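PDB 4I3F: serine hydrolase CCSP0084 from Cycloclasticus sp. P1, which probably hydrolyses ester bonds and the carbon-carbon bonds of meta-cleavage products, as a serine hydrolase of the alpha/beta hydrolase superfamily. Local coordinates for residues Asp44-Leu49 with His75-Asp80; Thr119-Asn124 with Glu140-Ala145; Lys144-Gly149 with Leu295-Met300; Ser240-Val245 with Ile266-Leu271. One frame throughout, in Å; residues are numbered along the deposited sequence.

Interaction 1: Asp44-Leu49 with His75-Asp80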
loop_
_atom_site.group_PDB
_atom_site.type_symbol
_atom_site.label_atom_id
_atom_site.label_comp_id
_atom_site.label_asym_id
_atom_site.label_seq_id
_atom_site.Cartn_x
_atom_site.Cartn_y
_atom_site.Cartn_z
ATOM N N ASP A 44 -20.382 -10.668 -2.584
ATOM C CA ASP A 44 -21.045 -10.015 -1.457
ATOM C C ASP A 44 -20.090 -9.336 -0.473
ATOM O O ASP A 44 -20.440 -8.337 0.153
ATOM C CB ASP A 44 -21.934 -11.016 -0.715
ATOM C CG ASP A 44 -22.968 -11.668 -1.620
ATOM O OD1 ASP A 44 -23.453 -11.007 -2.566
ATOM O OD2 ASP A 44 -23.288 -12.852 -1.382
ATOM N N THR A 45 -18.884 -9.875 -0.332
ATOM C CA THR A 45 -17.928 -9.324 0.626
ATOM C C THR A 45 -16.797 -8.647 -0.137
ATOM O O THR A 45 -16.308 -9.186 -1.135
ATOM C CB THR A 45 -17.364 -10.415 1.541
ATOM O OG1 THR A 45 -18.442 -11.097 2.200
ATOM C CG2 THR A 45 -16.418 -9.817 2.578
ATOM N N SER A 46 -16.389 -7.465 0.316
ATOM C CA SER A 46 -15.383 -6.697 -0.417
ATOM C C SER A 46 -14.013 -6.663 0.253
ATOM O O SER A 46 -13.886 -6.883 1.460
ATOM C CB SER A 46 -15.879 -5.273 -0.687
ATOM O OG SER A 46 -16.110 -4.568 0.515
ATOM N N ILE A 47 -12.987 -6.404 -0.563
ATOM C CA ILE A 47 -11.633 -6.145 -0.085
ATOM C C ILE A 47 -11.152 -4.866 -0.760
ATOM O O ILE A 47 -11.229 -4.743 -1.987
ATOM C CB ILE A 47 -10.652 -7.274 -0.457
ATOM C CG1 ILE A 47 -11.153 -8.639 0.010
ATOM C CG2 ILE A 47 -9.271 -6.996 0.129
ATOM C CD1 ILE A 47 -10.305 -9.802 -0.526
ATOM N N LEU A 48 -10.688 -3.913 0.047
ATOM C CA LEU A 48 -10.097 -2.672 -0.453
ATOM C C LEU A 48 -8.587 -2.851 -0.384
ATOM O O LEU A 48 -8.050 -3.137 0.685
ATOM C CB LEU A 48 -10.523 -1.494 0.432
ATOM C CG LEU A 48 -9.897 -0.121 0.133
ATOM C CD1 LEU A 48 -10.288 0.357 -1.258
ATOM C CD2 LEU A 48 -10.302 0.912 1.176
ATOM N N LEU A 49 -7.904 -2.703 -1.519
ATOM C CA LEU A 49 -6.457 -2.917 -1.563
ATOM C C LEU A 49 -5.740 -1.595 -1.786
ATOM O O LEU A 49 -6.018 -0.887 -2.761
ATOM C CB LEU A 49 -6.079 -3.912 -2.673
ATOM C CG LEU A 49 -6.621 -5.330 -2.463
ATOM C CD1 LEU A 49 -7.858 -5.553 -3.318
ATOM C CD2 LEU A 49 -5.568 -6.386 -2.748
ATOM N N HIS A 75 -15.271 -9.156 -3.801
ATOM C CA HIS A 75 -15.376 -7.913 -4.556
ATOM C C HIS A 75 -14.160 -7.068 -4.239
ATOM O O HIS A 75 -14.026 -6.556 -3.128
ATOM C CB HIS A 75 -16.653 -7.167 -4.157
ATOM C CG HIS A 75 -16.809 -5.826 -4.809
ATOM N ND1 HIS A 75 -17.723 -4.892 -4.370
ATOM C CD2 HIS A 75 -16.165 -5.258 -5.858
ATOM C CE1 HIS A 75 -17.637 -3.806 -5.120
ATOM N NE2 HIS A 75 -16.703 -4.006 -6.033
ATOM N N CYS A 76 -13.265 -6.916 -5.210
ATOM C CA CYS A 76 -12.029 -6.175 -4.982
ATOM C C CYS A 76 -12.106 -4.746 -5.491
ATOM O O CYS A 76 -12.519 -4.511 -6.626
ATOM C CB CYS A 76 -10.860 -6.886 -5.660
ATOM S SG CYS A 76 -10.511 -8.515 -4.963
ATOM N N LEU A 77 -11.695 -3.800 -4.645
ATOM C CA LEU A 77 -11.566 -2.403 -5.038
ATOM C C LEU A 77 -10.108 -1.993 -4.830
ATOM O O LEU A 77 -9.579 -2.120 -3.727
ATOM C CB LEU A 77 -12.501 -1.512 -4.212
ATOM C CG LEU A 77 -13.983 -1.876 -4.336
ATOM C CD1 LEU A 77 -14.415 -2.830 -3.232
ATOM C CD2 LEU A 77 -14.849 -0.621 -4.342
ATOM N N ALA A 78 -9.458 -1.528 -5.894
ATOM C CA ALA A 78 -8.053 -1.118 -5.813
ATOM C C ALA A 78 -7.876 0.248 -6.454
ATOM O O ALA A 78 -7.694 0.352 -7.668
ATOM C CB ALA A 78 -7.158 -2.141 -6.505
ATOM N N PRO A 79 -7.949 1.310 -5.646
ATOM C CA PRO A 79 -7.831 2.651 -6.227
ATOM C C PRO A 79 -6.386 3.129 -6.333
ATOM O O PRO A 79 -5.529 2.681 -5.561
ATOM C CB PRO A 79 -8.560 3.517 -5.201
ATOM C CG PRO A 79 -8.259 2.807 -3.862
ATOM C CD PRO A 79 -8.344 1.342 -4.221
ATOM N N ASP A 80 -6.124 4.029 -7.277
ATOM C CA ASP A 80 -4.910 4.831 -7.212
ATOM C C ASP A 80 -5.102 5.764 -6.024
ATOM O O ASP A 80 -6.115 6.462 -5.916
ATOM C CB ASP A 80 -4.685 5.652 -8.487
ATOM C CG ASP A 80 -4.222 4.811 -9.675
ATOM O OD1 ASP A 80 -4.010 3.587 -9.523
ATOM O OD2 ASP A 80 -4.062 5.389 -10.774
HETATM O O HOH W 1 -4.410 0.503 -4.383
#
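Thr45 and His75 open a ladder of four backbone hydrogen bonds between two parallel strands. His75 N donates to Thr45 O at 2.9 Å. His75 O then accepts from Ile47 N. The next rung runs from Leu77 N to Ile47 O and is nearly straight, with 172° at the hydrogen. Leu49 N closes the ladder on Leu77 O at 2.8 Å. His75, Ile47 and Leu77 each use both N and O across the gap, the alternation of a parallel pair. Beyond the last rung, one water donates to both Leu49 O and Pro79 O and joins the strand ends.

These strands lie in the central sheet of the alpha/beta hydrolase fold. Strand 46-50 runs between 75-79 and 119-124. Strand 75-79 has the antiparallel strand 32-39 at its other edge.

The apolar contacts fall on two faces. On one lie Ser46, Leu48, His75, Leu77 and Pro79. Leu77 CD1 sits over the centre of the His75 ring, 3.8 Å above its plane, and also meets Ser46 CB at 3.8 Å. Leu48 CG is anti to the backbone N (chi1 175°). This carries CD1 across to Pro79 CD at 3.7 Å, and the two side chains meet at about a right angle. On the other face, Leu49 CD1 packs on Cys76 CB at 4.0 Å, and helix 66-70 covers both residues through Leu67.

The polar ends turn to other strands. His75 NE2 hydrogen-bonds Glu38 OE2, and Ser46 OG pairs with Thr119 OG1.

Interaction 2: Thr119-Asn124 with Glu140-Ala145. With NA (sodium ion), chain D.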
loop_
_atom_site.group_PDB
_atom_site.type_symbol
_atom_site.label_atom_id
_atom_site.label_comp_id
_atom_site.label_asym_id
_atom_site.label_seq_id
_atom_site.Cartn_x
_atom_site.Cartn_y
_atom_site.Cartn_z
ATOM N N THR A 119 -15.779 -3.220 4.856
ATOM C CA THR A 119 -14.906 -3.908 3.905
ATOM C C THR A 119 -13.696 -4.546 4.592
ATOM O O THR A 119 -13.237 -4.060 5.632
ATOM C CB THR A 119 -14.429 -2.930 2.798
ATOM O OG1 THR A 119 -13.732 -3.652 1.774
ATOM C CG2 THR A 119 -13.500 -1.862 3.374
ATOM N N HIS A 120 -13.191 -5.646 4.031
ATOM C CA HIS A 120 -11.852 -6.104 4.387
ATOM C C HIS A 120 -10.861 -5.140 3.752
ATOM O O HIS A 120 -11.212 -4.410 2.823
ATOM C CB HIS A 120 -11.576 -7.516 3.857
ATOM C CG HIS A 120 -12.384 -8.604 4.503
ATOM N ND1 HIS A 120 -12.521 -8.737 5.870
ATOM C CD2 HIS A 120 -13.051 -9.649 3.956
ATOM C CE1 HIS A 120 -13.258 -9.803 6.134
ATOM N NE2 HIS A 120 -13.592 -10.375 4.990
ATOM N N ILE A 121 -9.617 -5.146 4.218
ATOM C CA ILE A 121 -8.630 -4.201 3.704
ATOM C C ILE A 121 -7.226 -4.805 3.684
ATOM O O ILE A 121 -6.854 -5.578 4.579
ATOM C CB ILE A 121 -8.696 -2.848 4.492
ATOM C CG1 ILE A 121 -7.724 -1.810 3.923
ATOM C CG2 ILE A 121 -8.519 -3.073 6.009
ATOM C CD1 ILE A 121 -7.990 -0.387 4.436
ATOM N N VAL A 122 -6.477 -4.487 2.628
ATOM C CA VAL A 122 -5.085 -4.913 2.483
ATOM C C VAL A 122 -4.270 -3.666 2.199
ATOM O O VAL A 122 -4.667 -2.847 1.365
ATOM C CB VAL A 122 -4.896 -5.878 1.298
ATOM C CG1 VAL A 122 -3.429 -6.322 1.189
ATOM C CG2 VAL A 122 -5.783 -7.109 1.452
ATOM N N GLY A 123 -3.143 -3.504 2.885
ATOM C CA GLY A 123 -2.303 -2.345 2.634
ATOM C C GLY A 123 -0.817 -2.628 2.589
ATOM O O GLY A 123 -0.263 -3.275 3.494
ATOM N N ASN A 124 -0.170 -2.132 1.534
ATOM C CA ASN A 124 1.271 -2.246 1.353
ATOM C C ASN A 124 1.963 -0.964 1.770
ATOM O O ASN A 124 1.613 0.103 1.287
ATOM C CB ASN A 124 1.588 -2.530 -0.125
ATOM C CG ASN A 124 3.065 -2.303 -0.483
ATOM O OD1 ASN A 124 3.946 -2.280 0.381
ATOM N ND2 ASN A 124 3.339 -2.147 -1.779
ATOM N N GLU A 140 -15.469 1.293 12.405
ATOM C CA GLU A 140 -16.726 0.637 12.056
ATOM C C GLU A 140 -16.845 0.306 10.563
ATOM O O GLU A 140 -17.752 -0.428 10.157
ATOM C CB GLU A 140 -17.917 1.504 12.490
ATOM C CG GLU A 140 -18.101 2.814 11.686
ATOM C CD GLU A 140 -17.024 3.880 11.941
ATOM O OE1 GLU A 140 -16.208 3.738 12.871
ATOM O OE2 GLU A 140 -17.005 4.880 11.203
ATOM N N ARG A 141 -15.944 0.842 9.748
ATOM C CA ARG A 141 -16.040 0.646 8.307
ATOM C C ARG A 141 -15.211 -0.541 7.844
ATOM O O ARG A 141 -15.169 -0.837 6.647
ATOM C CB ARG A 141 -15.570 1.890 7.549
ATOM C CG ARG A 141 -16.352 3.164 7.860
ATOM C CD ARG A 141 -17.853 2.992 7.663
ATOM N NE ARG A 141 -18.230 2.799 6.264
ATOM C CZ ARG A 141 -18.426 3.786 5.392
ATOM N NH1 ARG A 141 -18.257 5.048 5.759
ATOM N NH2 ARG A 141 -18.772 3.515 4.139
ATOM N N PHE A 142 -14.546 -1.221 8.779
ATOM C CA PHE A 142 -13.598 -2.275 8.399
ATOM C C PHE A 142 -13.786 -3.570 9.163
ATOM O O PHE A 142 -14.198 -3.569 10.331
ATOM C CB PHE A 142 -12.153 -1.761 8.497
ATOM C CG PHE A 142 -11.909 -0.566 7.638
ATOM C CD1 PHE A 142 -12.021 0.730 8.159
ATOM C CD2 PHE A 142 -11.660 -0.724 6.283
ATOM C CE1 PHE A 142 -11.846 1.835 7.340
ATOM C CE2 PHE A 142 -11.486 0.377 5.469
ATOM C CZ PHE A 142 -11.579 1.660 6.001
ATOM N N LYS A 143 -13.503 -4.673 8.472
ATOM C CA LYS A 143 -13.682 -6.017 9.014
ATOM C C LYS A 143 -12.302 -6.569 9.358
ATOM O O LYS A 143 -11.753 -6.250 10.413
ATOM C CB LYS A 143 -14.421 -6.902 7.997
ATOM C CG LYS A 143 -15.916 -6.563 7.842
ATOM C CD LYS A 143 -16.453 -6.877 6.441
ATOM C CE LYS A 143 -16.478 -8.376 6.144
ATOM N NZ LYS A 143 -17.430 -9.099 7.038
ATOM N N LYS A 144 -11.722 -7.372 8.469
ATOM C CA LYS A 144 -10.355 -7.856 8.686
ATOM C C LYS A 144 -9.343 -7.051 7.894
ATOM O O LYS A 144 -9.667 -6.506 6.836
ATOM C CB LYS A 144 -10.218 -9.320 8.274
ATOM C CG LYS A 144 -10.882 -10.325 9.194
ATOM C CD LYS A 144 -10.661 -11.717 8.620
ATOM C CE LYS A 144 -10.449 -12.763 9.699
ATOM N NZ LYS A 144 -11.727 -13.327 10.212
ATOM N N ALA A 145 -8.108 -7.020 8.393
ATOM C CA ALA A 145 -7.028 -6.273 7.750
ATOM C C ALA A 145 -5.795 -7.135 7.518
ATOM O O ALA A 145 -5.396 -7.918 8.387
ATOM C CB ALA A 145 -6.662 -5.039 8.573
HETATM NA NA NA D . -16.263 7.075 10.841
HETATM O O HOH W 2 -17.427 6.462 8.314
HETATM O O HOH W 3 -17.545 9.492 11.063
#
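His120 CG lies anti to its own carbonyl carbon (chi1 -68°), and with chi2 at -48° the ring edge that carries ND1 meets the backbone of Lys144. ND1 accepts from Lys144 N at 3.0 Å. The donor lies in the ring plane, so the bond fixes the turn of the imidazole. The chain of Lys143 bends at chi3 and chi4 and folds over one ring face. Its CE lies 3.8 Å from the centroid of the His120 ring, a CH-pi contact. Lys144 runs beside the same ring, with CB 3.4 Å from His120 ND1. Exchanging His120 for an alanine would probably leave Lys144 N without its acceptor and the Lys143 chain without a surface to lie on.

The strands are parallel, and the register slips by one residue between Thr119 and Ile121. This is a beta bulge at Lys143 and Lys144. Thr119 N bonds Arg141 O, and Lys143 N returns to Thr119 O. Ile121 N then reaches Lys144 O at 3.0 Å. On the face of Thr119 and Ile121, Phe142 CD2 meets Thr119 CG2 at 3.6 Å, and Ile121 CD1 touches Phe142 CE2.

Ahead of the strand, Glu140 OE2 binds the sodium ion at 2.4 Å, together with His138. A water on the ion accepts from Arg141 NH1, which also forms a salt bridge with Asp112. Arg141 NE hydrogen-bonds Glu117 O.

Strand 119-124, helix 126-137 and strand 142-148 form a beta-alpha-beta unit. Leu134 of that helix packs on Ile121 and Phe142, Leu111 of helix 96-113 on Thr119 and Phe142. Strand 46-50 flanks 119-124 on its other edge.

Interaction 3: Lys144-Gly149 with Leu295-Met300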
loop_
_atom_site.group_PDB
_atom_site.type_symbol
_atom_site.label_atom_id
_atom_site.label_comp_id
_atom_site.label_asym_id
_atom_site.label_seq_id
_atom_site.Cartn_x
_atom_site.Cartn_y
_atom_site.Cartn_z
ATOM N N LYS A 144 -11.722 -7.372 8.469
ATOM C CA LYS A 144 -10.355 -7.856 8.686
ATOM C C LYS A 144 -9.343 -7.051 7.894
ATOM O O LYS A 144 -9.667 -6.506 6.836
ATOM C CB LYS A 144 -10.218 -9.320 8.274
ATOM C CG LYS A 144 -10.882 -10.325 9.194
ATOM C CD LYS A 144 -10.661 -11.717 8.620
ATOM C CE LYS A 144 -10.449 -12.763 9.699
ATOM N NZ LYS A 144 -11.727 -13.327 10.212
ATOM N N ALA A 145 -8.108 -7.020 8.393
ATOM C CA ALA A 145 -7.028 -6.273 7.750
ATOM C C ALA A 145 -5.795 -7.135 7.518
ATOM O O ALA A 145 -5.396 -7.918 8.387
ATOM C CB ALA A 145 -6.662 -5.039 8.573
ATOM N N VAL A 146 -5.192 -6.979 6.345
ATOM C CA VAL A 146 -3.887 -7.562 6.055
ATOM C C VAL A 146 -2.918 -6.432 5.758
ATOM O O VAL A 146 -3.187 -5.592 4.895
ATOM C CB VAL A 146 -3.947 -8.502 4.843
ATOM C CG1 VAL A 146 -2.521 -8.911 4.412
ATOM C CG2 VAL A 146 -4.768 -9.740 5.174
ATOM N N LEU A 147 -1.798 -6.398 6.477
ATOM C CA LEU A 147 -0.737 -5.438 6.178
ATOM C C LEU A 147 0.419 -6.173 5.509
ATOM O O LEU A 147 0.639 -7.369 5.759
ATOM C CB LEU A 147 -0.245 -4.744 7.451
ATOM C CG LEU A 147 -1.317 -4.081 8.319
ATOM C CD1 LEU A 147 -0.684 -3.399 9.547
ATOM C CD2 LEU A 147 -2.168 -3.094 7.503
ATOM N N MET A 148 1.142 -5.465 4.645
ATOM C CA MET A 148 2.292 -6.035 3.953
ATOM C C MET A 148 3.403 -5.004 4.002
ATOM O O MET A 148 3.339 -3.976 3.318
ATOM C CB MET A 148 1.950 -6.355 2.497
ATOM C CG MET A 148 2.944 -7.285 1.831
ATOM S SD MET A 148 2.874 -7.182 0.021
ATOM C CE MET A 148 3.667 -5.601 -0.259
ATOM N N GLY A 149 4.407 -5.267 4.830
ATOM C CA GLY A 149 5.513 -4.337 5.020
ATOM C C GLY A 149 5.046 -2.928 5.310
ATOM O O GLY A 149 5.468 -1.983 4.643
ATOM N N LEU A 295 -6.988 -17.040 2.353
ATOM C CA LEU A 295 -7.368 -17.954 3.419
ATOM C C LEU A 295 -7.578 -17.213 4.736
ATOM O O LEU A 295 -8.408 -17.626 5.544
ATOM C CB LEU A 295 -6.322 -19.063 3.578
ATOM C CG LEU A 295 -6.153 -19.971 2.362
ATOM C CD1 LEU A 295 -4.878 -20.785 2.492
ATOM C CD2 LEU A 295 -7.359 -20.872 2.164
ATOM N N PHE A 296 -6.839 -16.125 4.954
ATOM C CA PHE A 296 -7.060 -15.323 6.153
ATOM C C PHE A 296 -8.460 -14.697 6.112
ATOM O O PHE A 296 -9.223 -14.800 7.073
ATOM C CB PHE A 296 -5.978 -14.255 6.313
ATOM C CG PHE A 296 -6.198 -13.349 7.496
ATOM C CD1 PHE A 296 -6.057 -13.828 8.792
ATOM C CD2 PHE A 296 -6.571 -12.028 7.314
ATOM C CE1 PHE A 296 -6.272 -12.995 9.885
ATOM C CE2 PHE A 296 -6.794 -11.192 8.401
ATOM C CZ PHE A 296 -6.646 -11.670 9.684
ATOM N N PHE A 297 -8.808 -14.061 4.998
ATOM C CA PHE A 297 -10.139 -13.470 4.869
ATOM C C PHE A 297 -11.228 -14.545 4.884
ATOM O O PHE A 297 -12.353 -14.298 5.336
ATOM C CB PHE A 297 -10.239 -12.598 3.605
ATOM C CG PHE A 297 -9.448 -11.305 3.681
ATOM C CD1 PHE A 297 -9.422 -10.546 4.844
ATOM C CD2 PHE A 297 -8.732 -10.853 2.579
ATOM C CE1 PHE A 297 -8.689 -9.355 4.904
ATOM C CE2 PHE A 297 -8.008 -9.669 2.626
ATOM C CZ PHE A 297 -7.989 -8.914 3.795
ATOM N N ASP A 298 -10.895 -15.745 4.406
ATOM C CA ASP A 298 -11.844 -16.853 4.402
ATOM C C ASP A 298 -12.161 -17.328 5.816
ATOM O O ASP A 298 -13.200 -17.935 6.045
ATOM C CB ASP A 298 -11.305 -18.052 3.602
ATOM C CG ASP A 298 -11.362 -17.850 2.090
ATOM O OD1 ASP A 298 -11.956 -16.859 1.606
ATOM O OD2 ASP A 298 -10.813 -18.718 1.374
ATOM N N GLY A 299 -11.254 -17.079 6.757
ATOM C CA GLY A 299 -11.467 -17.496 8.138
ATOM C C GLY A 299 -10.666 -18.725 8.522
ATOM O O GLY A 299 -10.886 -19.302 9.586
ATOM N N MET A 300 -9.741 -19.140 7.660
ATOM C CA MET A 300 -8.995 -20.363 7.932
ATOM C C MET A 300 -8.101 -20.250 9.158
ATOM O O MET A 300 -7.759 -21.267 9.781
ATOM C CB MET A 300 -8.146 -20.770 6.728
ATOM C CG MET A 300 -8.924 -21.083 5.459
ATOM S SD MET A 300 -9.942 -22.570 5.569
ATOM C CE MET A 300 -9.025 -23.549 6.756
HETATM O O HOH W 4 -13.193 -14.213 8.024
#
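Phe296 and Phe297 turn their rings onto strand 142-148 from the last turn of the C-terminal helix 286-298. No direct hydrogen bond crosses this contact, and hydrophobic packing carries it. Val146 CG2 touches both rings, at 3.6 Å from Phe296 CD2 and 3.6 Å from Phe297 CZ. With CG1 opposite the backbone N (chi1 170°), CG2 is the methyl left to face both rings.

The aliphatic part of Lys144 adds a second set of contacts. Its CE lies over one face of the Phe296 ring in a CH-pi contact, 4.2 Å from the centroid and offset toward the rim. Its CB meets the Phe297 ring at the edge, in the ring plane, 3.7 Å from CE1. The Phe297 ring also stacks with His120 of strand 119-124. Replacing Phe297 with an alanine would probably open a gap beside Lys144 CB and Val146 CG2 and cost His120 its stacked ring.

In the alpha/beta hydrolase fold, helices pack on both faces of the central sheet. Here helix 286-298 covers the face that carries Lys144 and Val146, while Ala145 points away toward helix 126-137. The helix ends in a Schellman motif: Gly299 has positive phi, and Met300 N bonds back to Leu295 O at 2.9 Å.

Polar contacts gather at the lysine tip. One water accepts from Lys144 NZ at 2.8 Å and donates to Phe297 O. Lys144 NZ also forms a salt bridge with Asp302, just past the helix. Its cation-pi attraction to the Phe296 ring is long and at most weak.

Interaction 4: Ser240-Val245 with Ile266-Leu271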
loop_
_atom_site.group_PDB
_atom_site.type_symbol
_atom_site.label_atom_id
_atom_site.label_comp_id
_atom_site.label_asym_id
_atom_site.label_seq_id
_atom_site.Cartn_x
_atom_site.Cartn_y
_atom_site.Cartn_z
ATOM N N SER A 240 -8.969 -2.953 17.248
ATOM C CA SER A 240 -9.492 -4.255 17.656
ATOM C C SER A 240 -9.690 -5.256 16.514
ATOM O O SER A 240 -10.035 -6.415 16.754
ATOM C CB SER A 240 -10.808 -4.085 18.418
ATOM O OG SER A 240 -10.633 -3.255 19.540
ATOM N N HIS A 241 -9.479 -4.811 15.283
ATOM C CA HIS A 241 -9.724 -5.653 14.117
ATOM C C HIS A 241 -8.849 -6.899 14.078
ATOM O O HIS A 241 -7.673 -6.851 14.447
ATOM C CB HIS A 241 -9.504 -4.835 12.846
ATOM C CG HIS A 241 -10.332 -3.590 12.791
ATOM N ND1 HIS A 241 -9.981 -2.438 13.463
ATOM C CD2 HIS A 241 -11.496 -3.320 12.155
ATOM C CE1 HIS A 241 -10.901 -1.513 13.249
ATOM N NE2 HIS A 241 -11.829 -2.020 12.455
ATOM N N GLN A 242 -9.429 -8.015 13.637
ATOM C CA GLN A 242 -8.624 -9.199 13.331
ATOM C C GLN A 242 -7.674 -8.842 12.198
ATOM O O GLN A 242 -8.097 -8.302 11.162
ATOM C CB GLN A 242 -9.519 -10.370 12.918
ATOM C CG GLN A 242 -10.582 -10.737 13.951
ATOM C CD GLN A 242 -9.989 -11.302 15.225
ATOM O OE1 GLN A 242 -8.974 -11.991 15.193
ATOM N NE2 GLN A 242 -10.618 -11.009 16.357
ATOM N N MET A 243 -6.388 -9.121 12.390
ATOM C CA MET A 243 -5.377 -8.613 11.476
ATOM C C MET A 243 -4.313 -9.652 11.179
ATOM O O MET A 243 -3.995 -10.492 12.029
ATOM C CB MET A 243 -4.719 -7.360 12.082
ATOM C CG MET A 243 -3.697 -6.671 11.188
ATOM S SD MET A 243 -2.931 -5.289 12.062
ATOM C CE MET A 243 -4.261 -4.094 12.103
ATOM N N LEU A 244 -3.788 -9.607 9.957
ATOM C CA LEU A 244 -2.597 -10.363 9.594
ATOM C C LEU A 244 -1.536 -9.393 9.095
ATOM O O LEU A 244 -1.748 -8.676 8.107
ATOM C CB LEU A 244 -2.912 -11.390 8.503
ATOM C CG LEU A 244 -1.712 -12.179 7.969
ATOM C CD1 LEU A 244 -1.025 -12.978 9.067
ATOM C CD2 LEU A 244 -2.149 -13.091 6.831
ATOM N N VAL A 245 -0.404 -9.343 9.796
ATOM C CA VAL A 245 0.721 -8.520 9.355
ATOM C C VAL A 245 1.706 -9.430 8.637
ATOM O O VAL A 245 2.209 -10.388 9.226
ATOM C CB VAL A 245 1.416 -7.855 10.546
ATOM C CG1 VAL A 245 2.636 -7.042 10.083
ATOM C CG2 VAL A 245 0.418 -6.973 11.322
ATOM N N ILE A 266 -0.799 -4.396 18.716
ATOM C CA ILE A 266 -2.150 -4.570 18.181
ATOM C C ILE A 266 -2.711 -5.906 18.681
ATOM O O ILE A 266 -2.153 -6.957 18.396
ATOM C CB ILE A 266 -2.119 -4.506 16.639
ATOM C CG1 ILE A 266 -1.571 -3.145 16.197
ATOM C CG2 ILE A 266 -3.508 -4.757 16.036
ATOM C CD1 ILE A 266 -1.358 -3.010 14.686
ATOM N N PRO A 267 -3.819 -5.870 19.436
ATOM C CA PRO A 267 -4.244 -7.075 20.160
ATOM C C PRO A 267 -4.548 -8.291 19.289
ATOM O O PRO A 267 -4.112 -9.392 19.638
ATOM C CB PRO A 267 -5.507 -6.618 20.914
ATOM C CG PRO A 267 -5.903 -5.328 20.306
ATOM C CD PRO A 267 -4.643 -4.702 19.785
ATOM N N ASN A 268 -5.285 -8.120 18.195
ATOM C CA ASN A 268 -5.729 -9.281 17.420
ATOM C C ASN A 268 -4.969 -9.493 16.122
ATOM O O ASN A 268 -5.516 -9.981 15.140
ATOM C CB ASN A 268 -7.238 -9.186 17.163
ATOM C CG ASN A 268 -8.031 -9.211 18.445
ATOM O OD1 ASN A 268 -7.876 -10.123 19.258
ATOM N ND2 ASN A 268 -8.865 -8.194 18.656
ATOM N N ALA A 269 -3.688 -9.154 16.145
ATOM C CA ALA A 269 -2.836 -9.270 14.972
ATOM C C ALA A 269 -1.960 -10.524 15.007
ATOM O O ALA A 269 -1.186 -10.727 15.956
ATOM C CB ALA A 269 -1.974 -8.040 14.861
ATOM N N GLN A 270 -2.068 -11.353 13.967
ATOM C CA GLN A 270 -1.112 -12.440 13.742
ATOM C C GLN A 270 0.002 -11.929 12.859
ATOM O O GLN A 270 -0.155 -10.895 12.200
ATOM C CB GLN A 270 -1.786 -13.597 13.005
ATOM C CG GLN A 270 -2.826 -14.369 13.777
ATOM C CD GLN A 270 -3.610 -15.304 12.859
ATOM O OE1 GLN A 270 -3.028 -16.085 12.106
ATOM N NE2 GLN A 270 -4.929 -15.200 12.898
ATOM N N LEU A 271 1.116 -12.661 12.815
ATOM C CA LEU A 271 2.268 -12.265 12.006
ATOM C C LEU A 271 2.677 -13.384 11.059
ATOM O O LEU A 271 2.665 -14.539 11.444
ATOM C CB LEU A 271 3.450 -11.981 12.936
ATOM C CG LEU A 271 4.788 -11.658 12.265
ATOM C CD1 LEU A 271 4.740 -10.328 11.538
ATOM C CD2 LEU A 271 5.915 -11.669 13.308
HETATM O O HOH W 5 -6.587 -6.010 16.834
HETATM O O HOH W 6 -9.975 -12.667 18.340
#
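Asn268 ND2 donates to Ser240 O at 2.9 Å, with 151° at the hydrogen. The donor comes from above the carbonyl plane of Ser240. CB of Asn268 is directed at the other segment, and from there ND2 reaches Ser240 O. The backbone of Asn268 is held too. Its O accepts from Met243 N at 3.0 Å. Its N donates to a water that in turn donates to His241 O. Gln242 bends at chi2 and crosses the asparagine, with NE2 3.8 Å from Asn268 CG and the two amide planes 29° apart. These two amides pack without a direct bond.

Asn268 sits in a type I turn, Ile266 to Ala269, that leads into strand 269-274. From there the parallel pairing is regular. Gln270 N bonds Met243 O, and Val245 N bonds Gln270 O almost straight.

Met243 packs on the face it shares with Val245, Ala269 and Leu271. Its CG is anti to the backbone N (chi1 -176°), and SD reaches Ile266 CD1 at 3.8 Å. The two side chains meet at about a right angle. Met243 CB also touches Ala269 CB at 4.0 Å. Further on, Val245 CG1 meets Leu271 CD1. On the other face, Leu244 CD1 packs on Gln270 CB.

Strands 243-248 and 269-274 form a beta-alpha-beta unit with helix 257-265, which packs on Val245 and Leu271. Helix 126-137 touches Met243 and Ile266, and helix 286-298 lies against Leu244 and Gln270. Strand 269-274 is the outermost strand at this end of the sheet.

From the N terminus, interaction 1 closes the loop that holds helices 59-63 and 66-70, pairing strands 46-50 and 75-79. Interaction 2 follows in series and closes the crossover through helix 126-137. Its strand 119-124 lies beside 46-50, and Leu48 O probably bonds Val122 N. Interaction 3 begins where interaction 2 ends, sharing Lys144 and Ala145, and closes a long loop to the C-terminal helix. Interaction 4 falls within that loop and pairs the last two strands. Strand 243-248 neighbours 142-148, with probable bonds such as Leu147 N to Leu244 O. Interactions 1, 2 and 4 thus pair neighbouring strands of the sheet, while interaction 3 ties a helix to its face.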